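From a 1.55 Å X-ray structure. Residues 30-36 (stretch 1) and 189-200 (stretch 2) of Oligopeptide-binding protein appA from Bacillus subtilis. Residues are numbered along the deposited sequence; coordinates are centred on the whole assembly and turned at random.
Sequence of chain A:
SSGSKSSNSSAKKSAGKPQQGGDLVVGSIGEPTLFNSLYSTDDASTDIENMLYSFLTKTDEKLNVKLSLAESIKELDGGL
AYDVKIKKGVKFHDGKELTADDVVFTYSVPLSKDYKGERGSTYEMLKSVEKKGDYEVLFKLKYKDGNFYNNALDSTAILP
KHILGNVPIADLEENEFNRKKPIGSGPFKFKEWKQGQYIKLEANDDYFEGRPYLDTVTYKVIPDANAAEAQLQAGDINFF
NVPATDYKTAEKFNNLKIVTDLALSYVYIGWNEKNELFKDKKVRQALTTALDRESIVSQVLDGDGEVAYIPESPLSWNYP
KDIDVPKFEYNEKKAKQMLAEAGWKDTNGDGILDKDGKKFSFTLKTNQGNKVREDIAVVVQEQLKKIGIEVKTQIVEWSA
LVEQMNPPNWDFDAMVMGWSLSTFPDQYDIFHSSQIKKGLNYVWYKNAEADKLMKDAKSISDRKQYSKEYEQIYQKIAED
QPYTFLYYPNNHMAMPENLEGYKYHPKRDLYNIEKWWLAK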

# COMPACT_ATOMS: atom_id res chain seq x y z
N GLY A 30 9.42 8.90 0.97
CA GLY A 30 8.09 9.49 1.19
C GLY A 30 7.84 9.80 2.66
O GLY A 30 8.13 9.00 3.52
N GLU A 31 7.34 11.00 2.94
CA GLU A 31 7.00 11.38 4.31
C GLU A 31 5.61 10.92 4.67
O GLU A 31 4.68 11.08 3.88
CB GLU A 31 7.08 12.89 4.47
CG GLU A 31 7.02 13.36 5.90
CD GLU A 31 7.46 14.79 6.04
OE1 GLU A 31 7.54 15.52 5.01
OE2 GLU A 31 7.72 15.18 7.19
N PRO A 32 5.43 10.37 5.90
CA PRO A 32 4.09 10.05 6.34
C PRO A 32 3.16 11.26 6.47
O PRO A 32 3.61 12.46 6.48
CB PRO A 32 4.30 9.42 7.73
CG PRO A 32 5.71 8.97 7.73
CD PRO A 32 6.44 10.00 6.92
N THR A 33 1.88 10.95 6.61
CA THR A 33 0.83 11.95 6.79
C THR A 33 0.30 11.94 8.22
O THR A 33 0.19 12.96 8.87
CB THR A 33 -0.30 11.66 5.81
OG1 THR A 33 0.17 11.86 4.48
CG2 THR A 33 -1.43 12.66 5.96
N LEU A 34 -0.05 10.75 8.71
CA LEU A 34 -0.53 10.63 10.06
C LEU A 34 -0.42 9.17 10.52
O LEU A 34 -0.21 8.30 9.71
CB LEU A 34 -1.97 11.12 10.15
CG LEU A 34 -3.15 10.24 9.72
CD1 LEU A 34 -4.49 10.80 10.02
CD2 LEU A 34 -3.09 9.76 8.33
N PHE A 35 -0.58 8.94 11.81
CA PHE A 35 -0.39 7.61 12.38
C PHE A 35 -1.68 7.14 13.01
O PHE A 35 -1.92 7.31 14.18
CB PHE A 35 0.73 7.62 13.41
CG PHE A 35 1.92 8.43 12.99
CD1 PHE A 35 2.37 9.47 13.76
CD2 PHE A 35 2.57 8.16 11.82
CE1 PHE A 35 3.45 10.20 13.37
CE2 PHE A 35 3.64 8.89 11.44
CZ PHE A 35 4.07 9.92 12.22
N ASN A 36 -2.50 6.55 12.17
CA ASN A 36 -3.81 6.06 12.57
C ASN A 36 -4.39 5.19 11.46
O ASN A 36 -4.71 5.66 10.39
CB ASN A 36 -4.76 7.22 12.87
CG ASN A 36 -6.04 6.78 13.54
OD1 ASN A 36 -6.56 5.68 13.26
ND2 ASN A 36 -6.58 7.62 14.45
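Stretch 2, residues 189-200: KFKEWKQGQYIK

The centre of the contact is apolar and is built around Phe35. Its CZ lies 3.7 Å from CZ3 of Trp193 and 3.7 Å from CD1 of Ile199. The Ile199 methyl sits at the edge of the Phe35 ring, near its plane. The Phe35 ring and the six-membered ring of Trp193 form an oblique aromatic pair, with centroids 5.1 Å apart and planes at 43°. Phe190, earlier in the same strand as Trp193, approaches more loosely, with its CE1 4.2 Å from CE1 of Phe35. Pro32 adds its ring to the same apolar group, and its CG is 3.6 Å from CD1 of Ile199.

Stretch 2 supplies Phe190, Trp193 and Ile199 from a hairpin. Strand 189-194 runs out, residues 195-197 make the turn, and strand 198-200 runs back. Lys194 N donates a hydrogen bond to Tyr198 O at 2.9 Å, and Lys200 N donates one to Glu192 O at 2.8 Å. Phe190, Trp193 and Ile199 point their CA-to-CB bonds toward stretch 1, whereas Lys194 and Tyr198 point theirs away. Stretch 1 has no regular helix or strand. It is a largely extended segment that follows the hairpin from its turn toward the start of its first strand. Glu31 lies nearest Gly196, with CA atoms 7.0 Å apart, and Phe35 lies nearest Phe190, with CA atoms 10.4 Å apart. Stretch 1 thus runs roughly antiparallel to strand 189-194. No backbone-to-backbone hydrogen bond joins the stretches.

Outward from the centre, the Trp193 ring edge meets backbone carbonyls. Pro32 O is 3.3 Å from Trp193 CZ2, and Thr33 O is 3.5 Å from Trp193 CH2.

The polar edge is organised by Glu31, whose extended side chain (chi1 and chi2 both t) reaches the turn. Its OE2 accepts two hydrogen bonds, from Trp193 NE1 at 2.9 Å and from Gly196 N at 2.7 Å. Both are close to linear, at 159° and 165°. One carboxylate oxygen thus ties the indole to the turn backbone. Gly196 has a positive phi of 79°, which by itself favours glycine. Gln195 NE2 is 3.4 Å from Glu31 OE2, but the angle is too poor for a hydrogen bond. Two waters link this amide to stretch 1 instead. Water 1 donates to Glu31 OE1 at 2.7 Å and accepts from Gln195 NE2 at 3.0 Å. Water 2 donates to Pro32 O at 2.5 Å and accepts from Gln195 NE2 at 3.2 Å. The contact buries 364 Å².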

# COMPACT_ATOMS: atom_id res chain seq x y z
N LYS A 189 8.15 4.06 20.95
CA LYS A 189 7.42 5.27 21.37
C LYS A 189 7.80 6.49 20.51
O LYS A 189 8.93 6.61 20.06
CB LYS A 189 7.78 5.63 22.81
CG LYS A 189 7.63 4.60 23.84
CD LYS A 189 8.10 5.16 25.20
CE LYS A 189 9.59 5.53 25.18
NZ LYS A 189 10.29 5.59 26.52
N PHE A 190 6.85 7.37 20.28
CA PHE A 190 7.11 8.61 19.55
C PHE A 190 7.98 9.56 20.34
O PHE A 190 7.69 9.85 21.48
CB PHE A 190 5.76 9.27 19.19
CG PHE A 190 5.88 10.55 18.42
CD1 PHE A 190 5.92 10.53 17.03
CD2 PHE A 190 5.98 11.76 19.08
CE1 PHE A 190 6.01 11.74 16.31
CE2 PHE A 190 6.08 12.97 18.37
CZ PHE A 190 6.10 12.95 16.99
N LYS A 191 9.04 10.08 19.70
CA LYS A 191 9.85 11.14 20.30
C LYS A 191 9.68 12.49 19.59
O LYS A 191 9.45 13.50 20.25
CB LYS A 191 11.32 10.72 20.31
CG LYS A 191 12.23 11.73 20.99
CD LYS A 191 13.69 11.34 20.94
CE LYS A 191 14.50 12.18 21.90
NZ LYS A 191 14.06 13.62 21.86
N GLU A 192 9.84 12.52 18.28
CA GLU A 192 9.86 13.79 17.55
C GLU A 192 9.55 13.56 16.08
O GLU A 192 9.93 12.53 15.52
CB GLU A 192 11.25 14.39 17.65
CG GLU A 192 11.31 15.78 17.03
CD GLU A 192 12.71 16.40 17.05
OE1 GLU A 192 13.70 15.68 17.38
OE2 GLU A 192 12.80 17.63 16.75
N TRP A 193 8.83 14.50 15.48
CA TRP A 193 8.65 14.56 14.03
C TRP A 193 9.03 15.96 13.56
O TRP A 193 8.27 16.94 13.74
CB TRP A 193 7.22 14.18 13.64
CG TRP A 193 6.92 14.18 12.16
CD1 TRP A 193 7.78 14.43 11.12
CD2 TRP A 193 5.66 13.91 11.58
NE1 TRP A 193 7.10 14.33 9.91
CE2 TRP A 193 5.80 14.01 10.17
CE3 TRP A 193 4.40 13.58 12.11
CZ2 TRP A 193 4.73 13.77 9.29
CZ3 TRP A 193 3.35 13.36 11.23
CH2 TRP A 193 3.51 13.48 9.84
N LYS A 194 10.24 16.06 13.02
CA LYS A 194 10.74 17.30 12.43
C LYS A 194 10.28 17.28 10.98
O LYS A 194 10.77 16.45 10.18
CB LYS A 194 12.25 17.34 12.54
CG LYS A 194 12.81 18.65 12.01
CD LYS A 194 13.77 19.40 12.94
CE LYS A 194 13.58 20.91 12.73
NZ LYS A 194 14.51 21.81 13.45
N GLN A 195 9.30 18.12 10.69
CA GLN A 195 8.58 18.07 9.43
C GLN A 195 9.56 18.21 8.26
O GLN A 195 10.43 19.09 8.25
CB GLN A 195 7.47 19.13 9.40
CG GLN A 195 6.55 19.03 8.18
CD GLN A 195 5.52 17.92 8.28
OE1 GLN A 195 5.06 17.57 9.37
NE2 GLN A 195 5.14 17.36 7.12
N GLY A 196 9.44 17.31 7.29
CA GLY A 196 10.29 17.30 6.12
C GLY A 196 11.68 16.70 6.33
O GLY A 196 12.49 16.69 5.40
N GLN A 197 11.97 16.20 7.53
CA GLN A 197 13.32 15.74 7.83
C GLN A 197 13.33 14.34 8.40
O GLN A 197 14.00 13.47 7.86
CB GLN A 197 14.00 16.68 8.79
CG GLN A 197 14.17 18.06 8.24
CD GLN A 197 15.17 18.86 9.03
OE1 GLN A 197 14.89 19.98 9.44
NE2 GLN A 197 16.34 18.27 9.30
N TYR A 198 12.65 14.14 9.53
CA TYR A 198 12.67 12.82 10.17
C TYR A 198 11.61 12.63 11.24
O TYR A 198 11.11 13.56 11.80
CB TYR A 198 14.04 12.54 10.82
CG TYR A 198 14.39 13.51 11.93
CD1 TYR A 198 15.17 14.62 11.69
CD2 TYR A 198 13.91 13.31 13.22
CE1 TYR A 198 15.46 15.50 12.71
CE2 TYR A 198 14.22 14.19 14.25
CZ TYR A 198 14.98 15.27 13.98
OH TYR A 198 15.28 16.16 15.01
N ILE A 199 11.34 11.37 11.52
CA ILE A 199 10.54 10.94 12.66
C ILE A 199 11.47 10.06 13.49
O ILE A 199 12.02 9.08 12.99
CB ILE A 199 9.33 10.11 12.21
CG1 ILE A 199 8.41 11.00 11.36
CG2 ILE A 199 8.61 9.53 13.42
CD1 ILE A 199 7.39 10.28 10.58
N LYS A 200 11.61 10.40 14.77
CA LYS A 200 12.45 9.64 15.70
C LYS A 200 11.58 8.93 16.71
O LYS A 200 10.69 9.52 17.32
CB LYS A 200 13.41 10.59 16.43
CG LYS A 200 14.51 9.84 17.19
CD LYS A 200 15.49 10.83 17.73
CE LYS A 200 16.40 10.25 18.83
NZ LYS A 200 16.87 11.36 19.73
O HOH W 1 6.87 18.12 4.81
O HOH W 2 3.41 14.92 5.95